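Local coordinates for putative PII-like nitrogen regulatory protein (Shewanella baltica, PDB 3CE8), which is of unknown function but, as a putative PII-like nitrogen regulatory protein, probably forms trimers and may bind small ligands or take part in signalling, at residues L25-A30 / K80-H85; G54-F59 / R76-F81. All blocks are in the same frame, centred on the assembly; numbering follows the deposited sequence. Where two conformers were deposited one is given.

Interaction 1. Residues L25-A30 / K80-H85; sequences LLVLIA and KFEIMH. With EDO (1,2-ethanediol), chain E.
L26 and L28 pair with I83 and F81 where the two central strands of a ferredoxin-like βαββαβ sheet run antiparallel. Four main-chain hydrogen bonds hold them, a reciprocal pair at each of L26–I83 and L28–F81; the L26 couple is the shorter, with I83 N 2.8 Å from L26 O. On the face turned to the helices, L26 and I83 point the same way and meet at CD2 and CD1 (4.0 Å), while A30 CB sits at the edge of the F81 ring, and I38 of helix 35-42 covers A30, L28 and F81. On the other face K80, with CG anti to the backbone N (chi1 180°) and the chain extended beyond it, crosses I29 obliquely, I29 CD1 lying 3.5 Å from K80 CG; V27 CG2 lies alongside E82 CG at 4.0 Å. K80 NZ and E82 OE2 form a long ion pair here; K80 NZ also makes a weak, long one with E82 of one neighbouring subunit, and E82 OE1 one with K80 of another. A 1,2-ethanediol, probably from the crystallisation liquor, bonds through O1 to E82 O. I83 O takes two donors from opposite faces of its plane, L26 N at 2.9 Å and H85 ND1 at 2.9 Å, with I83 O lying in the plane of the H85 ring.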
loop_
_atom_site.group_PDB
_atom_site.type_symbol
_atom_site.label_atom_id
_atom_site.label_comp_id
_atom_site.label_asym_id
_atom_site.label_seq_id
_atom_site.Cartn_x
_atom_site.Cartn_y
_atom_site.Cartn_z
ATOM N N LEU A 25 -7.390 2.056 -7.228
ATOM C CA LEU A 25 -6.010 1.596 -7.311
ATOM C C LEU A 25 -5.881 0.112 -7.633
ATOM O O LEU A 25 -6.391 -0.709 -6.917
ATOM C CB LEU A 25 -5.316 1.890 -5.962
ATOM C CG LEU A 25 -3.805 1.714 -5.884
ATOM C CD1 LEU A 25 -3.161 2.793 -6.751
ATOM C CD2 LEU A 25 -3.291 1.732 -4.412
ATOM N N LEU A 26 -5.232 -0.222 -8.729
ATOM C CA LEU A 26 -4.941 -1.629 -9.018
ATOM C C LEU A 26 -3.595 -1.965 -8.453
ATOM O O LEU A 26 -2.621 -1.262 -8.693
ATOM C CB LEU A 26 -4.908 -1.924 -10.522
ATOM C CG LEU A 26 -4.438 -3.318 -10.943
ATOM C CD1 LEU A 26 -5.405 -4.424 -10.528
ATOM C CD2 LEU A 26 -4.315 -3.265 -12.439
ATOM N N VAL A 27 -3.579 -2.997 -7.628
ATOM C CA VAL A 27 -2.325 -3.526 -7.062
ATOM C C VAL A 27 -2.152 -4.904 -7.648
ATOM O O VAL A 27 -3.053 -5.755 -7.620
ATOM C CB VAL A 27 -2.308 -3.635 -5.531
ATOM C CG1 VAL A 27 -0.979 -4.259 -5.092
ATOM C CG2 VAL A 27 -2.533 -2.256 -4.906
ATOM N N LEU A 28 -0.967 -5.086 -8.199
ATOM C CA LEU A 28 -0.601 -6.288 -8.975
ATOM C C LEU A 28 0.750 -6.825 -8.533
ATOM O O LEU A 28 1.728 -6.088 -8.504
ATOM C CB LEU A 28 -0.574 -5.879 -10.460
ATOM C CG LEU A 28 -0.075 -6.864 -11.506
ATOM C CD1 LEU A 28 -1.011 -8.064 -11.665
ATOM C CD2 LEU A 28 0.063 -6.102 -12.808
ATOM N N ILE A 29 0.770 -8.095 -8.131
ATOM C CA ILE A 29 1.997 -8.764 -7.669
ATOM C C ILE A 29 2.479 -9.647 -8.805
ATOM O O ILE A 29 1.993 -10.757 -9.000
ATOM C CB ILE A 29 1.777 -9.581 -6.372
ATOM C CG1 ILE A 29 1.126 -8.698 -5.305
ATOM C CG2 ILE A 29 3.069 -10.149 -5.853
ATOM C CD1 ILE A 29 1.811 -7.370 -5.150
ATOM N N ALA A 30 3.452 -9.102 -9.528
ATOM C CA ALA A 30 4.021 -9.662 -10.748
ATOM C C ALA A 30 5.372 -10.282 -10.543
ATOM O O ALA A 30 6.208 -9.838 -9.751
ATOM C CB ALA A 30 4.126 -8.571 -11.813
ATOM N N LYS A 80 5.874 -5.284 -7.235
ATOM C CA LYS A 80 4.566 -4.769 -6.892
ATOM C C LYS A 80 4.327 -3.429 -7.557
ATOM O O LYS A 80 4.980 -2.397 -7.283
ATOM C CB LYS A 80 4.409 -4.659 -5.374
ATOM C CG LYS A 80 3.073 -4.116 -4.844
ATOM C CD LYS A 80 3.238 -3.761 -3.352
ATOM C CE LYS A 80 2.038 -3.158 -2.670
ATOM N NZ LYS A 80 2.373 -2.689 -1.280
ATOM N N PHE A 81 3.338 -3.510 -8.434
ATOM C CA PHE A 81 2.849 -2.395 -9.219
ATOM C C PHE A 81 1.609 -1.835 -8.576
ATOM O O PHE A 81 0.759 -2.568 -8.079
ATOM C CB PHE A 81 2.433 -2.844 -10.633
ATOM C CG PHE A 81 3.597 -3.166 -11.575
ATOM C CD1 PHE A 81 4.139 -4.439 -11.628
ATOM C CD2 PHE A 81 4.101 -2.199 -12.437
ATOM C CE1 PHE A 81 5.171 -4.717 -12.495
ATOM C CE2 PHE A 81 5.144 -2.479 -13.290
ATOM C CZ PHE A 81 5.674 -3.730 -13.329
ATOM N N GLU A 82 1.527 -0.520 -8.593
ATOM C CA GLU A 82 0.331 0.195 -8.158
ATOM C C GLU A 82 -0.049 1.164 -9.256
ATOM O O GLU A 82 0.754 2.014 -9.673
ATOM C CB GLU A 82 0.542 0.898 -6.820
ATOM C CG GLU A 82 0.725 -0.086 -5.687
ATOM C CD GLU A 82 0.668 0.530 -4.304
ATOM O OE1 GLU A 82 0.566 1.764 -4.140
ATOM O OE2 GLU A 82 0.694 -0.254 -3.357
ATOM N N ILE A 83 -1.279 0.976 -9.726
ATOM C CA ILE A 83 -1.830 1.685 -10.872
ATOM C C ILE A 83 -3.202 2.314 -10.645
ATOM O O ILE A 83 -4.246 1.671 -10.621
ATOM C CB ILE A 83 -1.932 0.717 -12.073
ATOM C CG1 ILE A 83 -0.597 -0.015 -12.248
ATOM C CG2 ILE A 83 -2.368 1.436 -13.375
ATOM C CD1 ILE A 83 -0.794 -1.383 -12.751
HETATM N N MSE A 84 -3.141 3.611 -10.461
HETATM C CA MSE A 84 -4.323 4.437 -10.299
HETATM C C MSE A 84 -4.936 4.549 -11.685
HETATM O O MSE A 84 -4.239 4.794 -12.680
HETATM C CB MSE A 84 -3.986 5.834 -9.757
HETATM C CG MSE A 84 -5.216 6.661 -9.450
HETATM SE SE MSE A 84 -6.049 6.031 -7.836
HETATM C CE MSE A 84 -4.524 6.202 -6.652
ATOM N N HIS A 85 -6.243 4.346 -11.732
ATOM C CA HIS A 85 -6.984 4.382 -12.967
ATOM C C HIS A 85 -8.462 4.629 -12.722
ATOM O O HIS A 85 -8.971 4.332 -11.645
ATOM C CB HIS A 85 -6.836 3.028 -13.672
ATOM C CG HIS A 85 -7.450 1.884 -12.913
ATOM N ND1 HIS A 85 -6.827 1.284 -11.830
ATOM C CD2 HIS A 85 -8.634 1.244 -13.071
ATOM C CE1 HIS A 85 -7.614 0.333 -11.347
ATOM N NE2 HIS A 85 -8.718 0.291 -12.074
HETATM C C1 EDO E . -0.074 5.300 -8.608
HETATM O O1 EDO E . 1.270 4.838 -8.436
HETATM C C2 EDO E . -0.134 6.491 -9.548
HETATM O O2 EDO E . -0.682 5.861 -10.689
#

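Interaction 2. Residues G54-F59 / R76-F81; sequences GNICGF and REFCKF
I56 packs tightly against F78 and K80 where strand 50-60, outermost within this chain, meets strand 74-86 in the antiparallel sheet. I56 CG1 stands between its backbone N and carbonyl carbon (chi1 58°), bringing CG1 to 3.7 Å from K80 CB and CD1 to 3.9 Å from F78 CB, with I29 of strand 23-31 touching both I56 and F78. The F78 ring turns its edge to G58, which has no side chain to hold it off, and F78 CE1 comes within 3.5 Å of G58 O. Exposed R76 is the solvent end of this face: F78 CZ lies 3.7 Å above its guanidinium plane, offset toward the rim. Six main-chain hydrogen bonds run through the G54–K80, I56–F78 and G58–R76 pairs; K80 N reaches G54 O at 2.6 Å, whereas R76 N to G58 O is bent (140°). On the opposite face, exposed N55 and the E77 rim are looser. The bent E77 chain carries its carboxylate over the backbone, at right angles to the N55 amide plane, with OE2 3.4 Å from N55 CB. C57, G58 and F59 pair with a strand of a neighbouring subunit, continuing the sheet. E77 OE2 also lies 3.2 Å from I56 O, two acceptors facing each other, which would probably make the carboxylate somewhat easier to protonate.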
loop_
_atom_site.group_PDB
_atom_site.type_symbol
_atom_site.label_atom_id
_atom_site.label_comp_id
_atom_site.label_asym_id
_atom_site.label_seq_id
_atom_site.Cartn_x
_atom_site.Cartn_y
_atom_site.Cartn_z
ATOM N N GLY A 54 7.389 -1.296 -6.906
ATOM C CA GLY A 54 8.375 -1.597 -5.895
ATOM C C GLY A 54 8.580 -3.076 -5.685
ATOM O O GLY A 54 7.746 -3.896 -6.035
ATOM N N ASN A 55 9.711 -3.402 -5.105
ATOM C CA ASN A 55 10.043 -4.784 -4.761
ATOM C C ASN A 55 9.397 -5.211 -3.452
ATOM O O ASN A 55 9.432 -4.491 -2.468
ATOM C CB ASN A 55 11.565 -4.970 -4.664
ATOM C CG ASN A 55 12.234 -5.055 -6.037
ATOM O OD1 ASN A 55 11.609 -5.442 -7.055
ATOM N ND2 ASN A 55 13.519 -4.721 -6.069
ATOM N N ILE A 56 8.764 -6.374 -3.473
ATOM C CA ILE A 56 8.219 -6.992 -2.247
ATOM C C ILE A 56 8.523 -8.497 -2.213
ATOM O O ILE A 56 8.797 -9.137 -3.222
ATOM C CB ILE A 56 6.678 -6.720 -1.968
ATOM C CG1 ILE A 56 5.799 -7.209 -3.124
ATOM C CG2 ILE A 56 6.395 -5.230 -1.573
ATOM C CD1 ILE A 56 5.706 -8.698 -3.185
ATOM N N CYS A 57 8.517 -9.025 -1.004
ATOM C CA CYS A 57 8.675 -10.443 -0.769
ATOM C C CYS A 57 7.286 -11.096 -0.608
ATOM O O CYS A 57 6.444 -10.627 0.163
ATOM C CB CYS A 57 9.506 -10.623 0.469
ATOM S SG CYS A 57 10.066 -12.215 0.569
ATOM N N GLY A 58 7.026 -12.152 -1.366
ATOM C CA GLY A 58 5.698 -12.780 -1.373
ATOM C C GLY A 58 5.638 -14.250 -1.065
ATOM O O GLY A 58 6.401 -15.059 -1.586
ATOM N N PHE A 59 4.715 -14.585 -0.179
ATOM C CA PHE A 59 4.454 -15.974 0.181
ATOM C C PHE A 59 3.170 -16.457 -0.465
ATOM O O PHE A 59 2.326 -15.674 -0.961
ATOM C CB PHE A 59 4.371 -16.166 1.684
ATOM C CG PHE A 59 5.655 -15.873 2.405
ATOM C CD1 PHE A 59 6.150 -14.585 2.487
ATOM C CD2 PHE A 59 6.351 -16.876 3.023
ATOM C CE1 PHE A 59 7.322 -14.328 3.150
ATOM C CE2 PHE A 59 7.527 -16.616 3.687
ATOM C CZ PHE A 59 8.005 -15.340 3.750
ATOM N N ARG A 76 9.105 -16.128 -2.175
ATOM C CA ARG A 76 9.963 -15.484 -3.171
ATOM C C ARG A 76 9.771 -13.974 -3.331
ATOM O O ARG A 76 8.968 -13.347 -2.655
ATOM C CB ARG A 76 9.762 -16.183 -4.529
ATOM C CG ARG A 76 9.817 -15.284 -5.798
ATOM C CD ARG A 76 10.077 -16.054 -7.153
ATOM N NE ARG A 76 8.986 -16.932 -7.612
ATOM C CZ ARG A 76 8.043 -17.475 -6.836
ATOM N NH1 ARG A 76 8.045 -17.301 -5.517
ATOM N NH2 ARG A 76 7.103 -18.239 -7.380
ATOM N N GLU A 77 10.502 -13.421 -4.286
ATOM C CA GLU A 77 10.536 -11.973 -4.554
ATOM C C GLU A 77 9.804 -11.558 -5.824
ATOM O O GLU A 77 9.998 -12.106 -6.908
ATOM C CB GLU A 77 11.992 -11.486 -4.636
ATOM C CG GLU A 77 12.166 -9.963 -4.715
ATOM C CD GLU A 77 12.153 -9.291 -3.329
ATOM O OE1 GLU A 77 12.459 -9.984 -2.329
ATOM O OE2 GLU A 77 11.866 -8.072 -3.235
ATOM N N PHE A 78 8.962 -10.551 -5.656
ATOM C CA PHE A 78 8.145 -10.014 -6.747
ATOM C C PHE A 78 8.228 -8.520 -6.890
ATOM O O PHE A 78 8.759 -7.772 -6.082
ATOM C CB PHE A 78 6.645 -10.327 -6.562
ATOM C CG PHE A 78 6.336 -11.774 -6.322
ATOM C CD1 PHE A 78 6.428 -12.311 -5.050
ATOM C CD2 PHE A 78 5.915 -12.583 -7.348
ATOM C CE1 PHE A 78 6.136 -13.631 -4.808
ATOM C CE2 PHE A 78 5.622 -13.915 -7.115
ATOM C CZ PHE A 78 5.733 -14.432 -5.845
ATOM N N CYS A 79 7.572 -8.118 -7.938
ATOM C CA CYS A 79 7.472 -6.738 -8.285
ATOM C C CYS A 79 6.036 -6.319 -8.039
ATOM O O CYS A 79 5.106 -6.926 -8.535
ATOM C CB CYS A 79 7.885 -6.557 -9.746
ATOM S SG CYS A 79 7.869 -4.835 -10.312
ATOM N N LYS A 80 5.874 -5.284 -7.235
ATOM C CA LYS A 80 4.566 -4.769 -6.892
ATOM C C LYS A 80 4.327 -3.429 -7.557
ATOM O O LYS A 80 4.980 -2.397 -7.283
ATOM C CB LYS A 80 4.409 -4.659 -5.374
ATOM C CG LYS A 80 3.073 -4.116 -4.844
ATOM C CD LYS A 80 3.238 -3.761 -3.352
ATOM C CE LYS A 80 2.038 -3.158 -2.670
ATOM N NZ LYS A 80 2.373 -2.689 -1.280
ATOM N N PHE A 81 3.338 -3.510 -8.434
ATOM C CA PHE A 81 2.849 -2.395 -9.219
ATOM C C PHE A 81 1.609 -1.835 -8.576
ATOM O O PHE A 81 0.759 -2.568 -8.079
ATOM C CB PHE A 81 2.433 -2.844 -10.633
ATOM C CG PHE A 81 3.597 -3.166 -11.575
ATOM C CD1 PHE A 81 4.139 -4.439 -11.628
ATOM C CD2 PHE A 81 4.101 -2.199 -12.437
ATOM C CE1 PHE A 81 5.171 -4.717 -12.495
ATOM C CE2 PHE A 81 5.144 -2.479 -13.290
ATOM C CZ PHE A 81 5.674 -3.730 -13.329
#

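Strand 74-86 is common to both contacts, pairing with 23-31 in interaction 1 and with 50-60 in interaction 2, and K80 and F81 belong to both. Interaction 1 lies near the centre of the chain and is mostly buried, one face packed against the helices, the other toward neighbouring subunits. Interaction 2 lies toward the surface at the end of the chain's own sheet, with a glycine that lets the F78 ring lie close to the backbone, polar side chains at its rim and a longer run of backbone bonds. The two meet where A30 O approaches C79 N at 2.8 Å, a probable hydrogen bond. Interaction 1 meets two neighbouring subunits, interaction 2 one of them; shared K80's weak ion pair serves both, while interaction 2 extends the sheet.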